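Methylxanthine N3-demethylase NdmB (Pseudomonas putida, PDB 6ICL) removes the N3-methyl group of theobromine and related methylxanthines as formaldehyde, using dioxygen and NADH-derived electrons in bacterial caffeine degradation. Local coordinates at residues C41-F46 and C140-D145; I146-L151 and V272-A277; S164-P169 and V173-S178; F248-R251 and S257-L260. One frame throughout, in Å; residues are numbered along the deposited sequence.

Contact 1 of 4, residues C41-F46 and C140-D145; sequences CTLNEF and CEVKYD
L43 sets CG anti to its backbone N (chi1 -176°), which carries the isobutyl group over to V142 and D145, and V142 puts CG1 in the same relation to its own N (chi1 175°), presenting that methyl to the leucine. The two side chains cross at about a right angle, and L43 CD2 meets V142 CG1 at 4.2 Å, a light apolar touch. The same CD2 passes D145 OD1 at 3.9 Å. The firmer tie is made by the backbone: L43 N donates to D145 O at 2.9 Å, almost perfectly straight (177°), although it approaches from above the carbonyl plane. A water accepts a hydrogen bond from N44 N at 3.0 Å and donates one to D145 O at 3.1 Å. One carbonyl oxygen thus serves L43 N directly and N44 N through the water, two N-H groups of the first helical turn, which have no carbonyl of their own helix to bind. The start of that helix is a capping box: T42 OG1 accepts from E45 N at 3.0 Å, and E45 OE2 accepts from T42 N at 3.0 Å. Threonine suits the N-cap because its short hydroxyl reaches back to the helix, and glutamate because its chain is long enough to return to T42. In the Rieske domain sheet, C41 of outer strand 37-42 bonds through its backbone to V147, so helix 43-48 begins beside the tight turn joining strands 137-143 and 146-150, while L43 and V142 both rest on I75 of strand 74-79.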
# COMPACT_ATOMS: atom_id res chain seq x y z
N CYS A 41 -25.24 4.24 -16.05
CA CYS A 41 -24.80 3.01 -15.41
C CYS A 41 -25.66 1.87 -15.94
O CYS A 41 -26.71 2.11 -16.55
CB CYS A 41 -24.90 3.10 -13.87
SG CYS A 41 -26.62 3.42 -13.30
N THR A 42 -25.20 0.65 -15.74
CA THR A 42 -26.08 -0.47 -16.04
C THR A 42 -27.10 -0.60 -14.92
O THR A 42 -26.92 -0.08 -13.82
CB THR A 42 -25.29 -1.77 -16.21
OG1 THR A 42 -24.75 -2.17 -14.93
CG2 THR A 42 -24.15 -1.57 -17.21
N LEU A 43 -28.20 -1.29 -15.23
CA LEU A 43 -29.21 -1.54 -14.22
C LEU A 43 -28.62 -2.30 -13.03
O LEU A 43 -28.86 -1.95 -11.87
CB LEU A 43 -30.37 -2.30 -14.86
CG LEU A 43 -31.58 -2.57 -13.96
CD1 LEU A 43 -32.02 -1.25 -13.34
CD2 LEU A 43 -32.70 -3.21 -14.81
N ASN A 44 -27.83 -3.34 -13.32
CA ASN A 44 -27.15 -4.08 -12.26
C ASN A 44 -26.27 -3.17 -11.41
O ASN A 44 -26.30 -3.23 -10.17
CB ASN A 44 -26.31 -5.19 -12.88
CG ASN A 44 -25.91 -6.21 -11.87
OD1 ASN A 44 -24.78 -6.21 -11.38
ND2 ASN A 44 -26.84 -7.10 -11.53
N GLU A 45 -25.46 -2.32 -12.06
CA GLU A 45 -24.66 -1.35 -11.33
C GLU A 45 -25.53 -0.47 -10.43
O GLU A 45 -25.15 -0.17 -9.29
CB GLU A 45 -23.85 -0.49 -12.31
CG GLU A 45 -22.56 -1.16 -12.77
CD GLU A 45 -21.93 -0.50 -14.00
OE1 GLU A 45 -20.91 -1.02 -14.47
OE2 GLU A 45 -22.47 0.52 -14.49
N PHE A 46 -26.69 -0.03 -10.94
CA PHE A 46 -27.55 0.81 -10.11
C PHE A 46 -28.07 0.05 -8.89
O PHE A 46 -28.12 0.59 -7.77
CB PHE A 46 -28.72 1.32 -10.95
CG PHE A 46 -29.80 1.89 -10.12
CD1 PHE A 46 -29.70 3.19 -9.62
CD2 PHE A 46 -30.91 1.12 -9.79
CE1 PHE A 46 -30.71 3.72 -8.81
CE2 PHE A 46 -31.91 1.63 -8.98
CZ PHE A 46 -31.81 2.95 -8.50
N CYS A 140 -35.04 10.19 -17.78
CA CYS A 140 -34.33 9.03 -17.29
C CYS A 140 -35.17 7.81 -17.60
O CYS A 140 -36.34 7.76 -17.23
CB CYS A 140 -34.06 9.14 -15.76
SG CYS A 140 -33.21 7.69 -15.04
N GLU A 141 -34.59 6.85 -18.32
CA GLU A 141 -35.31 5.65 -18.74
C GLU A 141 -34.33 4.49 -18.78
O GLU A 141 -33.16 4.67 -19.13
CB GLU A 141 -35.97 5.80 -20.13
CG GLU A 141 -36.96 6.97 -20.30
CD GLU A 141 -38.22 6.87 -19.41
OE1 GLU A 141 -38.45 5.79 -18.80
OE2 GLU A 141 -38.97 7.88 -19.29
N VAL A 142 -34.82 3.30 -18.44
CA VAL A 142 -34.03 2.08 -18.53
C VAL A 142 -34.29 1.42 -19.88
O VAL A 142 -35.43 1.14 -20.24
CB VAL A 142 -34.37 1.12 -17.37
CG1 VAL A 142 -33.62 -0.21 -17.53
CG2 VAL A 142 -34.01 1.75 -16.03
N LYS A 143 -33.23 1.16 -20.64
CA LYS A 143 -33.40 0.43 -21.89
C LYS A 143 -32.18 -0.43 -22.10
O LYS A 143 -31.06 0.00 -21.87
CB LYS A 143 -33.61 1.38 -23.07
CG LYS A 143 -34.19 0.69 -24.32
CD LYS A 143 -34.56 1.71 -25.39
CE LYS A 143 -35.25 1.04 -26.58
NZ LYS A 143 -35.70 2.10 -27.54
N TYR A 144 -32.41 -1.67 -22.53
CA TYR A 144 -31.36 -2.68 -22.68
C TYR A 144 -30.62 -2.92 -21.36
O TYR A 144 -29.41 -3.20 -21.36
CB TYR A 144 -30.34 -2.33 -23.77
CG TYR A 144 -30.85 -1.56 -24.97
CD1 TYR A 144 -31.83 -2.09 -25.82
CD2 TYR A 144 -30.33 -0.31 -25.27
CE1 TYR A 144 -32.26 -1.38 -26.96
CE2 TYR A 144 -30.76 0.40 -26.38
CZ TYR A 144 -31.72 -0.13 -27.22
OH TYR A 144 -32.11 0.61 -28.33
N ASP A 145 -31.33 -2.80 -20.24
CA ASP A 145 -30.77 -2.98 -18.90
C ASP A 145 -29.65 -1.97 -18.63
O ASP A 145 -28.68 -2.26 -17.92
CB ASP A 145 -30.29 -4.41 -18.67
CG ASP A 145 -31.46 -5.40 -18.61
OD1 ASP A 145 -32.59 -4.96 -18.29
OD2 ASP A 145 -31.24 -6.61 -18.88
O HOH W 1 -27.61 -4.52 -16.07

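Contact 2 of 4, residues I146-L151 and V272-A277; sequences IVWVRL and VLWTTA
W148 and W274 meet by their benzo edges, CH2 to CH2 at 3.7 Å; the touching edge atoms of each indole lie near the plane of the other, although the rings are turned nearly at right angles, so neither covers the other's face. W274 reaches across with CG turned opposite its N (chi1 178°), and W148 comes to meet it. I146 CD1 approaches W274 CZ3 at 3.8 Å, obliquely, while its second branch, CG2, lies over one face of W148; a branched isoleucine can therefore touch both indoles. T276 stands at the rim of W148, its OG1 4.1 Å from W148 CH2 and its CG2 4.2 Å from W148 CZ3.

No hydrogen bond crosses between 146-151 and 272-277; the polar atoms of this buried place find partners nearby instead. W148 NE1 donates to K143 O, W274 NE1 donates to Y162 O, and T276 OG1 is bonded to S257 OG. Tryptophan suits such a site, being large enough to bridge two strands whose axes stay 11.6 Å apart at their closest, with a single N-H to satisfy.

The strands run at 40° to each other and belong to different sheets; P39 packs on I146, W148 and T276, and I290 on I146 and W274. This is the hydrophobic seam between the N-terminal Rieske domain and the C-terminal domain that holds the mononuclear iron, the two-domain build of a Rieske oxygenase subunit.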
# COMPACT_ATOMS: atom_id res chain seq x y z
N ILE A 146 -29.81 -0.78 -19.19
CA ILE A 146 -28.90 0.34 -18.96
C ILE A 146 -29.73 1.55 -18.57
O ILE A 146 -30.85 1.72 -19.07
CB ILE A 146 -28.04 0.60 -20.21
CG1 ILE A 146 -26.97 -0.50 -20.32
CG2 ILE A 146 -27.43 1.99 -20.16
CD1 ILE A 146 -26.13 -0.43 -21.61
N VAL A 147 -29.21 2.38 -17.66
CA VAL A 147 -29.87 3.61 -17.25
C VAL A 147 -29.39 4.77 -18.12
O VAL A 147 -28.20 5.10 -18.14
CB VAL A 147 -29.61 3.91 -15.77
CG1 VAL A 147 -30.39 5.14 -15.32
CG2 VAL A 147 -29.96 2.69 -14.91
N TRP A 148 -30.34 5.43 -18.79
CA TRP A 148 -30.08 6.54 -19.71
C TRP A 148 -30.64 7.82 -19.12
O TRP A 148 -31.72 7.83 -18.52
CB TRP A 148 -30.75 6.29 -21.07
CG TRP A 148 -30.31 5.05 -21.71
CD1 TRP A 148 -30.82 3.79 -21.53
CD2 TRP A 148 -29.24 4.93 -22.64
NE1 TRP A 148 -30.14 2.89 -22.31
CE2 TRP A 148 -29.16 3.57 -23.00
CE3 TRP A 148 -28.35 5.84 -23.22
CZ2 TRP A 148 -28.21 3.09 -23.90
CZ3 TRP A 148 -27.42 5.38 -24.11
CH2 TRP A 148 -27.35 4.01 -24.45
N VAL A 149 -29.91 8.90 -19.32
CA VAL A 149 -30.33 10.21 -18.85
C VAL A 149 -30.15 11.20 -20.00
O VAL A 149 -29.16 11.16 -20.73
CB VAL A 149 -29.51 10.68 -17.62
CG1 VAL A 149 -29.93 12.09 -17.20
CG2 VAL A 149 -29.64 9.69 -16.45
N ARG A 150 -31.11 12.11 -20.14
CA ARG A 150 -31.02 13.24 -21.05
C ARG A 150 -31.21 14.51 -20.24
O ARG A 150 -32.24 14.69 -19.59
CB ARG A 150 -32.06 13.15 -22.17
CG ARG A 150 -32.05 14.38 -23.10
CD ARG A 150 -32.97 14.19 -24.30
NE ARG A 150 -34.37 14.09 -23.90
CZ ARG A 150 -35.38 13.86 -24.75
NH1 ARG A 150 -35.14 13.70 -26.05
NH2 ARG A 150 -36.62 13.77 -24.29
N LEU A 151 -30.19 15.38 -20.25
CA LEU A 151 -30.22 16.54 -19.38
C LEU A 151 -31.14 17.63 -19.89
O LEU A 151 -31.65 18.41 -19.08
CB LEU A 151 -28.81 17.10 -19.22
CG LEU A 151 -27.86 16.19 -18.45
CD1 LEU A 151 -26.50 16.89 -18.34
CD2 LEU A 151 -28.44 15.84 -17.07
N VAL A 272 -23.74 -9.39 -32.85
CA VAL A 272 -23.84 -7.95 -32.61
C VAL A 272 -22.88 -7.54 -31.49
O VAL A 272 -22.92 -8.10 -30.38
CB VAL A 272 -25.28 -7.53 -32.25
CG1 VAL A 272 -25.30 -6.03 -31.94
CG2 VAL A 272 -26.23 -7.85 -33.40
N LEU A 273 -22.02 -6.57 -31.78
CA LEU A 273 -21.18 -5.91 -30.79
C LEU A 273 -21.61 -4.46 -30.73
O LEU A 273 -21.67 -3.77 -31.76
CB LEU A 273 -19.69 -6.04 -31.11
CG LEU A 273 -18.71 -5.55 -30.02
CD1 LEU A 273 -18.90 -6.30 -28.68
CD2 LEU A 273 -17.24 -5.64 -30.46
N TRP A 274 -21.97 -4.01 -29.54
CA TRP A 274 -22.51 -2.68 -29.32
C TRP A 274 -21.73 -2.00 -28.20
O TRP A 274 -21.34 -2.64 -27.22
CB TRP A 274 -24.00 -2.78 -28.98
CG TRP A 274 -24.77 -1.51 -28.67
CD1 TRP A 274 -25.59 -0.81 -29.53
CD2 TRP A 274 -24.85 -0.84 -27.41
NE1 TRP A 274 -26.17 0.25 -28.87
CE2 TRP A 274 -25.74 0.25 -27.57
CE3 TRP A 274 -24.28 -1.07 -26.14
CZ2 TRP A 274 -26.07 1.13 -26.51
CZ3 TRP A 274 -24.61 -0.21 -25.10
CH2 TRP A 274 -25.48 0.88 -25.28
N THR A 275 -21.53 -0.70 -28.36
CA THR A 275 -20.90 0.09 -27.32
C THR A 275 -21.46 1.49 -27.40
O THR A 275 -21.84 1.96 -28.48
CB THR A 275 -19.37 0.10 -27.45
OG1 THR A 275 -18.87 -1.22 -27.23
CG2 THR A 275 -18.73 1.04 -26.43
N THR A 276 -21.54 2.15 -26.24
CA THR A 276 -21.80 3.57 -26.16
C THR A 276 -20.84 4.16 -25.14
O THR A 276 -20.64 3.59 -24.06
CB THR A 276 -23.27 3.84 -25.77
OG1 THR A 276 -24.12 3.37 -26.82
CG2 THR A 276 -23.51 5.32 -25.60
N ALA A 277 -20.24 5.29 -25.48
CA ALA A 277 -19.35 6.00 -24.58
C ALA A 277 -20.14 7.12 -23.91
O ALA A 277 -20.81 7.89 -24.59
CB ALA A 277 -18.14 6.56 -25.33

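Contact 3 of 4, residues S164-P169 and V173-S178; sequences SDFDNP and VIVADS
D165 OD1 accepts a hydrogen bond from S164 OG at 2.8 Å, through the lone pair that faces away from OD2, in the residue just before F166, which packs on V173. The other carboxylate oxygen makes a salt bridge to R270, though its exact place is less sure. D165 also opens a type I beta turn that ends at N168, closed by the backbone bond from N168 N to D165 O at 3.2 Å. An aspartate fits here because its short side chain brings OD1 back to the neighbouring serine while its backbone closes the turn.

Across the contact the work falls to F166. With CG swung to the far side of its N (chi1 -170°), the ring reaches the strand, where it crosses both valines at about a right angle. F166 CE1 lies 3.8 Å from V173 CG1, which comes obliquely, and 4.1 Å from V175 CG2, which sits at the ring edge close to its plane. V173 also puts its other methyl, CG2, 3.7 Å from F166 O. Valines two apart in a strand turn the same way, and I174 between them faces helix 300-319 instead. Replacing F166 with an alanine is likely to open a gap beside V173 and V175 and to strip D145, which also touches the ring, of that neighbour.

No hydrogen bond joins 164-169 to 173-178; the polar ties of 164-169 run through S164, the turn itself, N259 and, less certainly, R270. Without directed bonds across it, the pairing with this outer strand depends on shape and on burial of apolar surface.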
# COMPACT_ATOMS: atom_id res chain seq x y z
N SER A 164 -29.53 -3.54 -31.76
CA SER A 164 -30.34 -4.54 -32.44
C SER A 164 -30.36 -5.83 -31.63
O SER A 164 -29.39 -6.17 -30.95
CB SER A 164 -29.83 -4.81 -33.85
OG SER A 164 -28.59 -5.50 -33.84
N ASP A 165 -31.49 -6.55 -31.72
CA ASP A 165 -31.64 -7.95 -31.31
C ASP A 165 -31.67 -8.16 -29.80
O ASP A 165 -31.55 -9.32 -29.37
CB ASP A 165 -30.53 -8.85 -31.87
CG ASP A 165 -30.48 -8.85 -33.38
OD1 ASP A 165 -29.78 -7.99 -33.96
OD2 ASP A 165 -31.14 -9.72 -33.99
N PHE A 166 -31.85 -7.12 -28.99
CA PHE A 166 -31.96 -7.34 -27.55
C PHE A 166 -33.10 -8.30 -27.24
O PHE A 166 -32.98 -9.16 -26.36
CB PHE A 166 -32.13 -6.00 -26.83
CG PHE A 166 -32.02 -6.07 -25.30
CD1 PHE A 166 -30.78 -6.06 -24.67
CD2 PHE A 166 -33.17 -6.12 -24.51
CE1 PHE A 166 -30.69 -6.10 -23.27
CE2 PHE A 166 -33.09 -6.18 -23.13
CZ PHE A 166 -31.84 -6.17 -22.51
N ASP A 167 -34.19 -8.21 -28.00
CA ASP A 167 -35.38 -9.02 -27.78
C ASP A 167 -35.52 -10.19 -28.75
O ASP A 167 -36.58 -10.81 -28.79
CB ASP A 167 -36.63 -8.13 -27.87
CG ASP A 167 -36.68 -7.10 -26.76
OD1 ASP A 167 -36.44 -7.47 -25.59
OD2 ASP A 167 -36.95 -5.92 -27.07
N ASN A 168 -34.48 -10.51 -29.51
CA ASN A 168 -34.54 -11.59 -30.48
C ASN A 168 -34.40 -12.94 -29.78
O ASN A 168 -33.31 -13.29 -29.31
CB ASN A 168 -33.45 -11.40 -31.53
CG ASN A 168 -33.31 -12.58 -32.49
OD1 ASN A 168 -34.06 -13.56 -32.42
ND2 ASN A 168 -32.35 -12.48 -33.39
N PRO A 169 -35.47 -13.75 -29.73
CA PRO A 169 -35.43 -14.98 -28.93
C PRO A 169 -34.51 -16.05 -29.48
O PRO A 169 -34.29 -17.06 -28.79
CB PRO A 169 -36.90 -15.44 -28.93
CG PRO A 169 -37.42 -14.97 -30.24
CD PRO A 169 -36.73 -13.63 -30.49
N VAL A 173 -28.01 -12.30 -24.79
CA VAL A 173 -27.42 -11.00 -24.55
C VAL A 173 -26.48 -11.05 -23.35
O VAL A 173 -26.74 -11.76 -22.37
CB VAL A 173 -28.53 -9.94 -24.34
CG1 VAL A 173 -27.94 -8.54 -24.11
CG2 VAL A 173 -29.50 -9.96 -25.52
N ILE A 174 -25.37 -10.31 -23.45
CA ILE A 174 -24.50 -9.97 -22.32
C ILE A 174 -24.46 -8.46 -22.22
O ILE A 174 -24.03 -7.78 -23.16
CB ILE A 174 -23.06 -10.49 -22.50
CG1 ILE A 174 -23.00 -12.01 -22.63
CG2 ILE A 174 -22.18 -10.02 -21.34
CD1 ILE A 174 -21.67 -12.50 -23.21
N VAL A 175 -24.92 -7.92 -21.10
CA VAL A 175 -24.74 -6.51 -20.77
C VAL A 175 -23.54 -6.42 -19.82
O VAL A 175 -23.61 -6.82 -18.65
CB VAL A 175 -26.00 -5.90 -20.15
CG1 VAL A 175 -25.80 -4.39 -19.91
CG2 VAL A 175 -27.20 -6.15 -21.05
N ALA A 176 -22.43 -5.92 -20.32
CA ALA A 176 -21.19 -5.91 -19.56
C ALA A 176 -21.22 -4.83 -18.49
O ALA A 176 -21.90 -3.81 -18.64
CB ALA A 176 -20.00 -5.70 -20.51
N ASP A 177 -20.49 -5.06 -17.39
CA ASP A 177 -20.19 -3.95 -16.48
C ASP A 177 -19.53 -2.83 -17.27
O ASP A 177 -18.78 -3.09 -18.22
CB ASP A 177 -19.25 -4.37 -15.34
CG ASP A 177 -19.96 -5.17 -14.23
OD1 ASP A 177 -21.20 -5.22 -14.16
OD2 ASP A 177 -19.23 -5.73 -13.40
N SER A 178 -19.80 -1.60 -16.90
CA SER A 178 -19.18 -0.48 -17.61
C SER A 178 -17.71 -0.33 -17.21
O SER A 178 -17.26 -0.83 -16.17
CB SER A 178 -19.94 0.80 -17.31
OG SER A 178 -19.72 1.17 -15.95

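Contact 4 of 4, residues F248-R251 and S257-L260; sequences FTYR and SVNL
L260 CD1 is the main bump in this beta hairpin of strands 246-253 and 257-264, and it fits the hollow between F248 and Y250. The methyl hangs over one face of the Y250 ring, 3.8 Å from its centroid and 15° off the normal, a CH-pi contact. It also touches F248 CB at 3.7 Å. Leucine suits the hollow because its second methyl, CD2, comes to F248 CD2 and Y250 OH as well. V258, branched at CB, supports the tyrosine from its rim, with CG1 3.7 Å from Y250 CD2 and near the ring plane. F228 of neighbouring strand 225-230 stacks with Y250. The bound mononuclear Fe(III) ion is about 10 Å from the side chain of Y250. Without the ring, as with an alanine here, L260 CD1 and V258 CG1 would probably face a gap and F228 would lose its stacking partner. Y250 and L260 form a non-hydrogen-bonded pair; beside them, R251 N donates to N259 O at 3.0 Å and N259 N to R251 O at 2.8 Å. N259 OD1 accepts from S164 N, while a water joins the strands, donating to T249 O at 2.8 Å and accepting from N259 ND2 at 2.8 Å.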
# COMPACT_ATOMS: atom_id res chain seq x y z
N PHE A 248 -19.85 -6.07 -42.14
CA PHE A 248 -19.87 -5.22 -40.96
C PHE A 248 -20.83 -4.08 -41.23
O PHE A 248 -20.54 -3.18 -42.03
CB PHE A 248 -18.46 -4.72 -40.63
CG PHE A 248 -17.47 -5.83 -40.42
CD1 PHE A 248 -16.76 -6.37 -41.50
CD2 PHE A 248 -17.25 -6.36 -39.16
CE1 PHE A 248 -15.86 -7.40 -41.31
CE2 PHE A 248 -16.36 -7.39 -38.96
CZ PHE A 248 -15.65 -7.92 -40.03
N THR A 249 -21.98 -4.11 -40.56
CA THR A 249 -23.04 -3.14 -40.78
C THR A 249 -23.18 -2.29 -39.52
O THR A 249 -23.54 -2.80 -38.46
CB THR A 249 -24.35 -3.86 -41.11
OG1 THR A 249 -24.12 -4.79 -42.17
CG2 THR A 249 -25.40 -2.87 -41.53
N TYR A 250 -22.92 -0.99 -39.65
CA TYR A 250 -22.90 -0.07 -38.52
C TYR A 250 -24.13 0.82 -38.54
O TYR A 250 -24.41 1.49 -39.54
CB TYR A 250 -21.66 0.82 -38.54
CG TYR A 250 -20.36 0.08 -38.37
CD1 TYR A 250 -19.78 -0.59 -39.44
CD2 TYR A 250 -19.67 0.09 -37.15
CE1 TYR A 250 -18.59 -1.24 -39.33
CE2 TYR A 250 -18.47 -0.57 -37.01
CZ TYR A 250 -17.93 -1.24 -38.12
OH TYR A 250 -16.74 -1.92 -38.03
N ARG A 251 -24.84 0.85 -37.41
CA ARG A 251 -25.81 1.89 -37.11
C ARG A 251 -25.36 2.56 -35.83
O ARG A 251 -25.24 1.90 -34.79
CB ARG A 251 -27.22 1.32 -36.98
CG ARG A 251 -27.77 0.74 -38.29
CD ARG A 251 -29.20 0.26 -38.11
NE ARG A 251 -30.07 1.30 -37.55
CZ ARG A 251 -31.37 1.14 -37.35
NH1 ARG A 251 -31.93 -0.02 -37.66
NH2 ARG A 251 -32.12 2.12 -36.86
N SER A 257 -22.71 6.25 -29.93
CA SER A 257 -23.05 4.85 -29.92
C SER A 257 -22.62 4.16 -31.21
O SER A 257 -22.50 4.79 -32.27
CB SER A 257 -24.55 4.65 -29.71
OG SER A 257 -24.96 5.35 -28.55
N VAL A 258 -22.38 2.86 -31.10
CA VAL A 258 -22.05 2.00 -32.24
C VAL A 258 -22.80 0.69 -32.08
O VAL A 258 -22.61 -0.02 -31.09
CB VAL A 258 -20.55 1.71 -32.38
CG1 VAL A 258 -20.31 0.78 -33.61
CG2 VAL A 258 -19.75 2.97 -32.52
N ASN A 259 -23.63 0.34 -33.06
CA ASN A 259 -24.19 -0.99 -33.17
C ASN A 259 -23.54 -1.65 -34.38
O ASN A 259 -23.78 -1.24 -35.52
CB ASN A 259 -25.72 -0.93 -33.30
CG ASN A 259 -26.35 -2.31 -33.32
OD1 ASN A 259 -26.74 -2.84 -32.27
ND2 ASN A 259 -26.44 -2.91 -34.50
N LEU A 260 -22.70 -2.67 -34.13
CA LEU A 260 -21.98 -3.37 -35.19
C LEU A 260 -22.62 -4.73 -35.39
O LEU A 260 -22.50 -5.62 -34.53
CB LEU A 260 -20.49 -3.52 -34.89
CG LEU A 260 -19.83 -4.52 -35.85
CD1 LEU A 260 -20.03 -4.12 -37.35
CD2 LEU A 260 -18.34 -4.74 -35.52
O HOH W 2 -25.94 -2.14 -37.17

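How the contacts relate
Contact 1 is complete by residue 145, where contact 2 is about to begin, and the span from 146 to 277 bridged by contact 2 contains contacts 3 and 4 in turn. Contact 1, centred about 9 Å from contact 2's centre, involves strands 37-42 and 137-143, which border strand 146-150 of contact 2 in the six-stranded Rieske-domain sheet. Contacts 2, 3 and 4 all reach the seven-stranded sheet, contact 3 at its outer strand 171-181 and contact 4 next to strand 270-281. Contact 2's centre lies about 12 Å from that of contact 3 and 13 Å from that of contact 4. Together they trace a path from one domain, across the seam, into the domain holding the mononuclear iron.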